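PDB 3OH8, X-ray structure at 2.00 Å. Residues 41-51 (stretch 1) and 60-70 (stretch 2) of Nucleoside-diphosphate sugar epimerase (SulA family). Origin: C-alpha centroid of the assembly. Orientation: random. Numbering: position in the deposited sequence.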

# COMPACT_ATOMS: atom_id res chain seq x y z
N GLN A 41 -13.28 -8.29 -8.45
CA GLN A 41 -12.65 -7.53 -9.53
C GLN A 41 -13.52 -7.47 -10.79
O GLN A 41 -13.68 -8.47 -11.49
CB GLN A 41 -11.29 -8.15 -9.87
CG GLN A 41 -10.54 -7.43 -10.98
CD GLN A 41 -9.99 -6.09 -10.54
OE1 GLN A 41 -10.36 -5.05 -11.08
NE2 GLN A 41 -9.10 -6.10 -9.55
N ALA A 42 -14.06 -6.29 -11.08
CA ALA A 42 -14.78 -6.09 -12.34
C ALA A 42 -13.81 -6.23 -13.51
O ALA A 42 -12.75 -5.61 -13.53
CB ALA A 42 -15.45 -4.73 -12.37
N GLU A 43 -14.20 -7.06 -14.47
CA GLU A 43 -13.34 -7.41 -15.60
C GLU A 43 -12.93 -6.21 -16.44
O GLU A 43 -11.77 -6.10 -16.88
CB GLU A 43 -14.06 -8.45 -16.46
CG GLU A 43 -13.31 -8.91 -17.70
CD GLU A 43 -14.12 -9.92 -18.50
OE1 GLU A 43 -14.60 -10.91 -17.91
OE2 GLU A 43 -14.27 -9.71 -19.73
N ARG A 44 -13.87 -5.30 -16.68
CA ARG A 44 -13.64 -4.18 -17.58
C ARG A 44 -14.26 -2.90 -17.07
O ARG A 44 -15.23 -2.93 -16.33
CB ARG A 44 -14.23 -4.49 -18.96
CG ARG A 44 -13.49 -5.57 -19.71
CD ARG A 44 -14.47 -6.46 -20.44
NE ARG A 44 -15.51 -5.71 -21.13
CZ ARG A 44 -16.78 -6.10 -21.22
NH1 ARG A 44 -17.16 -7.25 -20.65
NH2 ARG A 44 -17.67 -5.36 -21.86
N LEU A 45 -13.72 -1.77 -17.51
CA LEU A 45 -14.22 -0.47 -17.07
C LEU A 45 -15.59 -0.12 -17.68
O LEU A 45 -16.35 0.65 -17.10
CB LEU A 45 -13.20 0.63 -17.37
CG LEU A 45 -11.84 0.47 -16.67
CD1 LEU A 45 -10.92 1.65 -16.99
CD2 LEU A 45 -12.02 0.30 -15.16
N ALA A 46 -15.89 -0.69 -18.85
CA ALA A 46 -17.10 -0.29 -19.58
C ALA A 46 -18.36 -0.67 -18.83
O ALA A 46 -19.28 0.14 -18.65
CB ALA A 46 -17.11 -0.90 -20.98
N ASP A 47 -18.39 -1.92 -18.38
CA ASP A 47 -19.54 -2.48 -17.69
C ASP A 47 -19.02 -3.42 -16.62
O ASP A 47 -17.82 -3.41 -16.31
CB ASP A 47 -20.44 -3.24 -18.67
CG ASP A 47 -19.69 -4.29 -19.48
OD1 ASP A 47 -18.57 -4.67 -19.08
OD2 ASP A 47 -20.22 -4.73 -20.53
N GLY A 48 -19.89 -4.24 -16.05
CA GLY A 48 -19.43 -5.20 -15.06
C GLY A 48 -19.47 -4.61 -13.66
O GLY A 48 -19.31 -3.41 -13.48
N THR A 49 -19.68 -5.46 -12.67
CA THR A 49 -19.87 -4.96 -11.32
C THR A 49 -18.71 -5.29 -10.38
O THR A 49 -17.93 -6.21 -10.61
CB THR A 49 -21.24 -5.41 -10.73
OG1 THR A 49 -21.07 -6.53 -9.87
CG2 THR A 49 -22.22 -5.75 -11.84
N THR A 50 -18.61 -4.48 -9.34
CA THR A 50 -17.61 -4.65 -8.31
C THR A 50 -18.33 -4.71 -6.97
O THR A 50 -19.19 -3.86 -6.71
CB THR A 50 -16.65 -3.46 -8.28
OG1 THR A 50 -15.99 -3.36 -9.54
CG2 THR A 50 -15.62 -3.62 -7.16
N ILE A 51 -18.01 -5.69 -6.14
CA ILE A 51 -18.62 -5.79 -4.82
C ILE A 51 -17.66 -5.26 -3.76
O ILE A 51 -16.50 -5.67 -3.72
CB ILE A 51 -18.98 -7.27 -4.44
CG1 ILE A 51 -19.71 -8.00 -5.58
CG2 ILE A 51 -19.79 -7.31 -3.14
CD1 ILE A 51 -21.14 -7.57 -5.79
N TRP A 60 -21.61 -3.21 -0.69
CA TRP A 60 -21.96 -2.22 -1.69
C TRP A 60 -21.70 -2.81 -3.08
O TRP A 60 -20.59 -3.27 -3.37
CB TRP A 60 -21.15 -0.95 -1.48
CG TRP A 60 -21.52 0.16 -2.41
CD1 TRP A 60 -22.78 0.54 -2.76
CD2 TRP A 60 -20.63 1.04 -3.10
NE1 TRP A 60 -22.73 1.61 -3.62
CE2 TRP A 60 -21.42 1.93 -3.85
CE3 TRP A 60 -19.24 1.16 -3.15
CZ2 TRP A 60 -20.86 2.93 -4.64
CZ3 TRP A 60 -18.69 2.16 -3.95
CH2 TRP A 60 -19.50 3.03 -4.68
N VAL A 61 -22.73 -2.80 -3.92
CA VAL A 61 -22.63 -3.35 -5.26
C VAL A 61 -22.48 -2.19 -6.23
O VAL A 61 -23.44 -1.48 -6.50
CB VAL A 61 -23.88 -4.17 -5.63
CG1 VAL A 61 -23.76 -4.71 -7.06
CG2 VAL A 61 -24.08 -5.31 -4.64
N ALA A 62 -21.27 -1.98 -6.72
CA ALA A 62 -21.02 -0.92 -7.68
C ALA A 62 -21.04 -1.50 -9.09
O ALA A 62 -20.70 -2.66 -9.29
CB ALA A 62 -19.68 -0.26 -7.41
N ARG A 63 -21.44 -0.68 -10.05
CA ARG A 63 -21.62 -1.15 -11.42
C ARG A 63 -21.02 -0.11 -12.38
O ARG A 63 -21.22 1.08 -12.19
CB ARG A 63 -23.12 -1.30 -11.68
CG ARG A 63 -23.52 -2.35 -12.71
CD ARG A 63 -25.04 -2.48 -12.75
NE ARG A 63 -25.53 -2.78 -14.10
CZ ARG A 63 -25.85 -1.86 -15.00
NH1 ARG A 63 -25.72 -0.57 -14.72
NH2 ARG A 63 -26.29 -2.23 -16.20
N HIS A 64 -20.29 -0.56 -13.39
CA HIS A 64 -19.81 0.37 -14.41
C HIS A 64 -20.93 0.61 -15.42
O HIS A 64 -21.63 -0.32 -15.81
CB HIS A 64 -18.57 -0.17 -15.12
CG HIS A 64 -17.32 -0.13 -14.30
ND1 HIS A 64 -16.39 -1.14 -14.30
CD2 HIS A 64 -16.85 0.81 -13.44
CE1 HIS A 64 -15.40 -0.83 -13.49
NE2 HIS A 64 -15.65 0.35 -12.95
N ASP A 65 -21.08 1.86 -15.83
CA ASP A 65 -22.20 2.27 -16.69
C ASP A 65 -21.75 2.38 -18.14
O ASP A 65 -20.91 3.22 -18.48
CB ASP A 65 -22.76 3.59 -16.20
CG ASP A 65 -23.97 4.05 -17.00
OD1 ASP A 65 -24.35 3.35 -17.96
OD2 ASP A 65 -24.54 5.10 -16.65
N LEU A 66 -22.30 1.53 -19.00
CA LEU A 66 -21.90 1.50 -20.41
C LEU A 66 -22.12 2.87 -21.04
O LEU A 66 -21.32 3.31 -21.85
CB LEU A 66 -22.70 0.45 -21.17
CG LEU A 66 -22.04 -0.20 -22.39
CD1 LEU A 66 -23.09 -0.53 -23.44
CD2 LEU A 66 -20.97 0.68 -22.99
N SER A 67 -23.19 3.54 -20.65
CA SER A 67 -23.53 4.83 -21.24
C SER A 67 -22.51 5.90 -20.85
O SER A 67 -22.43 6.94 -21.48
CB SER A 67 -24.94 5.27 -20.83
OG SER A 67 -24.96 5.73 -19.49
N GLY A 68 -21.73 5.63 -19.80
CA GLY A 68 -20.74 6.58 -19.33
C GLY A 68 -19.32 6.11 -19.61
O GLY A 68 -18.37 6.43 -18.88
N PHE A 69 -19.18 5.33 -20.67
CA PHE A 69 -17.89 4.81 -21.06
C PHE A 69 -17.46 5.36 -22.42
O PHE A 69 -18.26 5.42 -23.35
CB PHE A 69 -17.94 3.29 -21.14
CG PHE A 69 -16.66 2.66 -21.59
CD1 PHE A 69 -15.59 2.52 -20.71
CD2 PHE A 69 -16.52 2.19 -22.89
CE1 PHE A 69 -14.41 1.93 -21.11
CE2 PHE A 69 -15.33 1.60 -23.31
CZ PHE A 69 -14.28 1.47 -22.42
N LEU A 70 -16.21 5.80 -22.52
CA LEU A 70 -15.59 6.07 -23.81
C LEU A 70 -14.18 5.54 -23.74
O LEU A 70 -13.37 6.02 -22.94
CB LEU A 70 -15.57 7.57 -24.12
CG LEU A 70 -14.95 7.96 -25.47
CD1 LEU A 70 -15.53 7.12 -26.61
CD2 LEU A 70 -15.13 9.44 -25.75
O HOH W 1 -18.06 3.08 -17.64

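How do the two backbones pair? They run antiparallel, and T50 and A62 form the hydrogen-bonded pair, each satisfying the other: T50 N donates to A62 O at 2.8 Å, and A62 N returns a bond to T50 O at 2.8 Å. Two residues along each chain, H64 N donates to G48 O at 3.0 Å in a nearly straight bond. T49 with R63 lies between these bonds, and I51 with V61 flanks T50-A62 on its other side; neither pair is hydrogen-bonded. Their side chains share one face of the sheet, where T49 CG2 meets R63 CG at 3.7 Å and I51 CD1 meets V61 CG2 at 3.9 Å.

What holds the loop before the strand? The CA-to-CB bond of buried H64 points toward the other stretch, and its imidazole uses ND1 as a donor. H64 ND1 bonds to R44 O at 2.9 Å and, weakly, to D47 O at 3.4 Å; both carbonyls lie near the ring plane, where an N-H can reach them. L45 O instead sits over a ring face, 3.1 Å from H64 CG, and its angle to ND1 is too poor for a bond. Water 1 lies 3.0 Å from both L45 O and D65 O and can donate to either, but it has more acceptors in reach than protons, so the two bonds need not both be made at once.

Where does F69 fit? Its ring packs on A46, whose CB lies 3.5 Å from the ring centroid and almost on the normal, a CH-pi contact over the ring face. L45 adds apolar contact, with CB 4.1 Å from F69 CE1.

Which charged and polar groups are settled within their own stretch? R44 NH2 forms a salt bridge with D47 OD2 at 2.9 Å, tying together two residues whose carbonyls both accept from H64. In the other stretch, D65 OD1 accepts from S67 N at 2.9 Å, while G68 N donates to D65 O at 2.9 Å, bracing the turn that leads to F69.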